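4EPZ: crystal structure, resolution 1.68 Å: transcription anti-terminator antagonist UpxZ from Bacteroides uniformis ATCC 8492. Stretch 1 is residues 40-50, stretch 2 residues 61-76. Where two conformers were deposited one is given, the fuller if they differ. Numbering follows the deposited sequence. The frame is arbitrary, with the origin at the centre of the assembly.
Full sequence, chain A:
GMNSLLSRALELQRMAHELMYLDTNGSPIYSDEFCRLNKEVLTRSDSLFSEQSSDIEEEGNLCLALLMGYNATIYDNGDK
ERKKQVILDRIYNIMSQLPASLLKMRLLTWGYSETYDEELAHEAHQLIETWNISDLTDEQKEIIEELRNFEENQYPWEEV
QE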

# COMPACT_ATOMS: atom_id res chain seq x y z
N GLU A 40 -15.25 -7.96 0.83
CA GLU A 40 -14.26 -9.02 0.97
C GLU A 40 -12.87 -8.44 1.28
O GLU A 40 -12.16 -9.00 2.12
N VAL A 41 -12.50 -7.33 0.61
CA VAL A 41 -11.20 -6.68 0.90
C VAL A 41 -11.21 -6.18 2.37
O VAL A 41 -10.23 -6.40 3.08
N LEU A 42 -12.34 -5.59 2.85
CA LEU A 42 -12.41 -5.14 4.24
C LEU A 42 -12.30 -6.33 5.20
O LEU A 42 -11.50 -6.28 6.15
N THR A 43 -13.07 -7.39 4.92
CA THR A 43 -13.10 -8.60 5.75
C THR A 43 -11.70 -9.20 5.87
O THR A 43 -11.28 -9.51 6.99
N ARG A 44 -11.00 -9.36 4.74
CA ARG A 44 -9.64 -9.91 4.71
C ARG A 44 -8.64 -9.02 5.46
O ARG A 44 -7.79 -9.53 6.19
N SER A 45 -8.75 -7.70 5.30
CA SER A 45 -7.90 -6.75 6.01
C SER A 45 -8.14 -6.86 7.52
O SER A 45 -7.17 -7.03 8.27
N ASP A 46 -9.42 -6.88 7.94
CA ASP A 46 -9.76 -7.01 9.36
C ASP A 46 -9.23 -8.33 9.93
O ASP A 46 -8.68 -8.32 11.03
N SER A 47 -9.35 -9.45 9.19
CA SER A 47 -8.88 -10.74 9.67
C SER A 47 -7.34 -10.74 9.88
O SER A 47 -6.85 -11.29 10.87
N LEU A 48 -6.59 -10.13 8.95
CA LEU A 48 -5.14 -10.12 9.01
C LEU A 48 -4.56 -9.07 9.97
O LEU A 48 -3.42 -9.20 10.41
N PHE A 49 -5.34 -8.03 10.29
CA PHE A 49 -4.88 -6.91 11.11
C PHE A 49 -4.25 -7.32 12.47
O PHE A 49 -3.23 -6.74 12.83
N SER A 50 -4.82 -8.31 13.17
CA SER A 50 -4.31 -8.74 14.48
C SER A 50 -3.05 -9.62 14.41
O SER A 50 -2.44 -9.88 15.45
N ASN A 61 5.25 -7.88 4.01
CA ASN A 61 4.15 -8.30 3.13
C ASN A 61 2.80 -8.13 3.84
O ASN A 61 1.83 -7.72 3.20
N LEU A 62 2.75 -8.47 5.15
CA LEU A 62 1.53 -8.28 5.94
C LEU A 62 1.14 -6.79 5.97
O LEU A 62 -0.02 -6.43 5.71
N CYS A 63 2.11 -5.92 6.31
CA CYS A 63 1.86 -4.48 6.39
C CYS A 63 1.44 -3.92 5.07
O CYS A 63 0.54 -3.09 5.02
N LEU A 64 2.12 -4.33 3.98
CA LEU A 64 1.74 -3.83 2.67
C LEU A 64 0.31 -4.26 2.32
O LEU A 64 -0.48 -3.42 1.88
N ALA A 65 -0.02 -5.55 2.56
CA ALA A 65 -1.39 -6.03 2.29
C ALA A 65 -2.43 -5.20 3.07
O ALA A 65 -3.46 -4.84 2.51
N LEU A 66 -2.15 -4.91 4.34
CA LEU A 66 -3.10 -4.18 5.21
C LEU A 66 -3.28 -2.76 4.77
O LEU A 66 -4.42 -2.29 4.72
N LEU A 67 -2.18 -2.07 4.41
CA LEU A 67 -2.26 -0.67 3.97
C LEU A 67 -3.01 -0.58 2.65
O LEU A 67 -3.86 0.30 2.46
N MSE A 68 -2.67 -1.49 1.72
CA MSE A 68 -3.35 -1.55 0.43
C MSE A 68 -4.85 -1.88 0.59
O MSE A 68 -5.69 -1.21 -0.02
N GLY A 69 -5.15 -2.87 1.45
CA GLY A 69 -6.51 -3.33 1.73
C GLY A 69 -7.39 -2.23 2.27
O GLY A 69 -8.45 -1.94 1.70
N TYR A 70 -6.93 -1.57 3.35
CA TYR A 70 -7.71 -0.49 3.95
C TYR A 70 -7.80 0.75 3.03
O TYR A 70 -8.79 1.48 3.08
N ASN A 71 -6.82 0.95 2.13
CA ASN A 71 -6.95 2.06 1.18
C ASN A 71 -7.87 1.69 0.04
O ASN A 71 -8.54 2.57 -0.49
N ALA A 72 -7.89 0.41 -0.37
CA ALA A 72 -8.71 -0.06 -1.50
C ALA A 72 -10.22 -0.06 -1.19
O ALA A 72 -11.02 0.34 -2.03
N THR A 73 -10.60 -0.57 -0.02
CA THR A 73 -12.03 -0.72 0.31
C THR A 73 -12.70 0.63 0.59
O THR A 73 -12.12 1.47 1.29
N ILE A 74 -13.97 0.78 0.12
CA ILE A 74 -14.76 2.00 0.36
C ILE A 74 -15.27 2.02 1.79
O ILE A 74 -15.66 3.08 2.30
N TYR A 75 -15.35 0.84 2.41
CA TYR A 75 -15.93 0.71 3.75
C TYR A 75 -14.98 1.19 4.83
O TYR A 75 -13.77 0.98 4.76
N ASP A 76 -15.54 1.88 5.82
CA ASP A 76 -14.81 2.49 6.94
C ASP A 76 -15.75 2.48 8.11
O ASP A 76 -16.77 3.15 8.05

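The contact between the two stretches is organised around one tyrosine, Tyr-70, whose side chain sits as a knob in a hole formed by Leu-42, Ser-45, Asp-46 and Phe-49 and whose hydroxyl makes the single hydrogen bond that crosses between the stretches. Its CA-to-CB bond points sideways, but the m rotamer (chi1 -74°) brings the end of the ring nearer the opposing helix. There Tyr-70 OH donates to Asp-46 OD1 at 2.6 Å, a short bond to a carboxylate. The CA-to-CB bond of Asp-46 points away overall; its m rotamer (chi1 -78°) nevertheless lets the carboxylate reach back to the phenol. Ser-45 CB lies over one face of the ring, 3.8 Å from the centroid of Tyr-70 and 16° off the normal, a CH-pi contact. Around the edge, Leu-42 CD1 approaches Tyr-70 CE1 at 4.0 Å and Phe-49 CD1 approaches Tyr-70 CE2 at 4.1 Å, so the ring is held in its plane as well as from one face.

The helices run roughly antiparallel, at 145°, with their axes 8.7 Å apart at closest approach. Ser-45 and Gly-69 help make this possible. Ser-45 points toward the second stretch in the m rotamer, and its OG lies 3.4 Å from Gly-69 CA; a CB on the glycine would fall in the space this hydroxyl occupies. The serine takes no polar partner across the contact; Ser-45 OG donates instead to Val-41 O, one turn back in its own helix, at 2.8 Å. Val-41, also pointing in and in the t rotamer, rests its CG1 3.3 Å from Gly-69 O and 4.2 Å from Ala-72 CB.

Beyond the glycine, where the second helix gives way to loop, Leu-42 (chi1 t, chi2 p) covers the chain. Its CB lies 3.8 Å from Thr-73 OG1, and its CD2 lies 3.7 Å from Tyr-75 CB. Thr-73, t and pointing in, also accepts a weak hydrogen bond at OG1 from Tyr-75 N (3.3 Å).

Toward the C-terminal end of the first stretch the packing becomes aliphatic. Leu-48, Leu-62 and Leu-66 all adopt the mt rotamer. Leu-48 points in, whereas the two leucines of the second helix start sideways and bring their ends nearer. Leu-66 CD2 settles against Ser-45 O at 3.2 Å and Leu-48 CB at 3.8 Å, while Leu-48 CD2 meets Leu-62 CD2 at 3.8 Å. Phe-49, in t, adds its CB at 4.3 Å from Leu-66 CD2.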

# COMPACT_ATOMS: atom_id res chain seq x y z
CB GLU A 40 -14.17 -9.89 -0.26
CG GLU A 40 -13.35 -11.14 0.05
CD GLU A 40 -13.26 -12.20 -1.01
OE1 GLU A 40 -14.07 -12.18 -1.97
OE2 GLU A 40 -12.34 -13.05 -0.90
CB VAL A 41 -10.83 -5.57 -0.12
CG1 VAL A 41 -9.65 -4.72 0.37
CG2 VAL A 41 -10.52 -6.17 -1.49
CB LEU A 42 -13.70 -4.36 4.51
CG LEU A 42 -13.86 -3.88 5.95
CD1 LEU A 42 -12.86 -2.79 6.31
CD2 LEU A 42 -15.28 -3.43 6.19
CB THR A 43 -14.10 -9.61 5.20
OG1 THR A 43 -15.39 -8.97 5.19
CG2 THR A 43 -14.16 -10.90 6.02
CB ARG A 44 -9.18 -10.13 3.27
CG ARG A 44 -9.86 -11.33 2.60
CD ARG A 44 -9.39 -11.43 1.17
NE ARG A 44 -9.85 -12.65 0.50
CZ ARG A 44 -9.11 -13.74 0.31
NH1 ARG A 44 -7.88 -13.81 0.80
NH2 ARG A 44 -9.60 -14.77 -0.37
CB SER A 45 -8.15 -5.33 5.52
OG SER A 45 -7.88 -5.23 4.13
CB ASP A 46 -11.27 -6.89 9.56
CG ASP A 46 -11.77 -5.45 9.52
OD1 ASP A 46 -10.93 -4.52 9.64
OD2 ASP A 46 -13.01 -5.26 9.43
CB SER A 47 -9.29 -11.85 8.71
OG SER A 47 -8.81 -13.11 9.15
CB LEU A 48 -4.60 -9.86 7.60
CG LEU A 48 -4.51 -11.08 6.67
CD1 LEU A 48 -4.11 -10.66 5.26
CD2 LEU A 48 -3.44 -12.11 7.17
CB PHE A 49 -6.03 -5.94 11.35
CG PHE A 49 -5.62 -4.74 12.17
CD1 PHE A 49 -4.80 -3.75 11.63
CD2 PHE A 49 -6.04 -4.61 13.49
CE1 PHE A 49 -4.43 -2.64 12.40
CE2 PHE A 49 -5.68 -3.49 14.26
CZ PHE A 49 -4.85 -2.52 13.72
CB SER A 50 -5.41 -9.46 15.27
OG SER A 50 -5.82 -10.66 14.63
CB ASN A 61 4.34 -9.75 2.70
CG ASN A 61 5.28 -9.80 1.53
OD1 ASN A 61 4.91 -9.38 0.43
ND2 ASN A 61 6.51 -10.25 1.75
CB LEU A 62 1.76 -8.78 7.37
CG LEU A 62 1.59 -10.27 7.66
CD1 LEU A 62 2.03 -10.56 9.11
CD2 LEU A 62 0.10 -10.69 7.51
CB CYS A 63 3.10 -3.77 6.90
SG CYS A 63 3.36 -4.05 8.65
CB LEU A 64 2.71 -4.29 1.59
CG LEU A 64 2.36 -3.79 0.17
CD1 LEU A 64 2.39 -2.26 0.09
CD2 LEU A 64 3.29 -4.42 -0.87
CB ALA A 65 -1.52 -7.50 2.66
CB LEU A 66 -2.64 -4.25 6.66
CG LEU A 66 -2.75 -5.62 7.31
CD1 LEU A 66 -1.99 -5.63 8.65
CD2 LEU A 66 -4.24 -6.03 7.48
CB LEU A 67 -0.86 -0.06 3.83
CG LEU A 67 -0.72 1.44 4.06
CD1 LEU A 67 -1.54 1.92 5.28
CD2 LEU A 67 0.78 1.82 4.19
CB MSE A 68 -2.67 -2.58 -0.49
CG MSE A 68 -1.30 -2.13 -0.92
SE MSE A 68 -0.55 -3.36 -2.20
CE MSE A 68 -1.80 -3.09 -3.67
CB TYR A 70 -7.18 -0.11 5.34
CG TYR A 70 -7.51 -1.13 6.42
CD1 TYR A 70 -8.82 -1.52 6.67
CD2 TYR A 70 -6.50 -1.68 7.21
CE1 TYR A 70 -9.12 -2.47 7.66
CE2 TYR A 70 -6.79 -2.62 8.21
CZ TYR A 70 -8.11 -3.00 8.43
OH TYR A 70 -8.39 -3.92 9.41
CB ASN A 71 -5.60 2.49 0.60
CG ASN A 71 -4.98 3.54 1.49
OD1 ASN A 71 -5.44 4.69 1.56
ND2 ASN A 71 -4.04 3.10 2.32
CB ALA A 72 -8.29 -1.46 -1.92
CB THR A 73 -12.25 -1.72 1.47
OG1 THR A 73 -13.67 -1.91 1.62
CG2 THR A 73 -11.63 -1.26 2.81
CB ILE A 74 -15.97 2.11 -0.62
CG1 ILE A 74 -16.87 0.85 -0.54
CG2 ILE A 74 -15.47 2.40 -2.03
CD1 ILE A 74 -18.31 0.96 -1.08
CB TYR A 75 -16.37 -0.73 3.97
CG TYR A 75 -17.48 -1.13 3.03
CD1 TYR A 75 -18.66 -0.38 2.94
CD2 TYR A 75 -17.37 -2.26 2.22
CE1 TYR A 75 -19.68 -0.73 2.05
CE2 TYR A 75 -18.40 -2.64 1.36
CZ TYR A 75 -19.56 -1.88 1.29
OH TYR A 75 -20.56 -2.26 0.43
CB ASP A 76 -14.36 3.93 6.60
CG ASP A 76 -13.51 4.66 7.66
OD1 ASP A 76 -13.42 4.17 8.81
OD2 ASP A 76 -12.96 5.73 7.34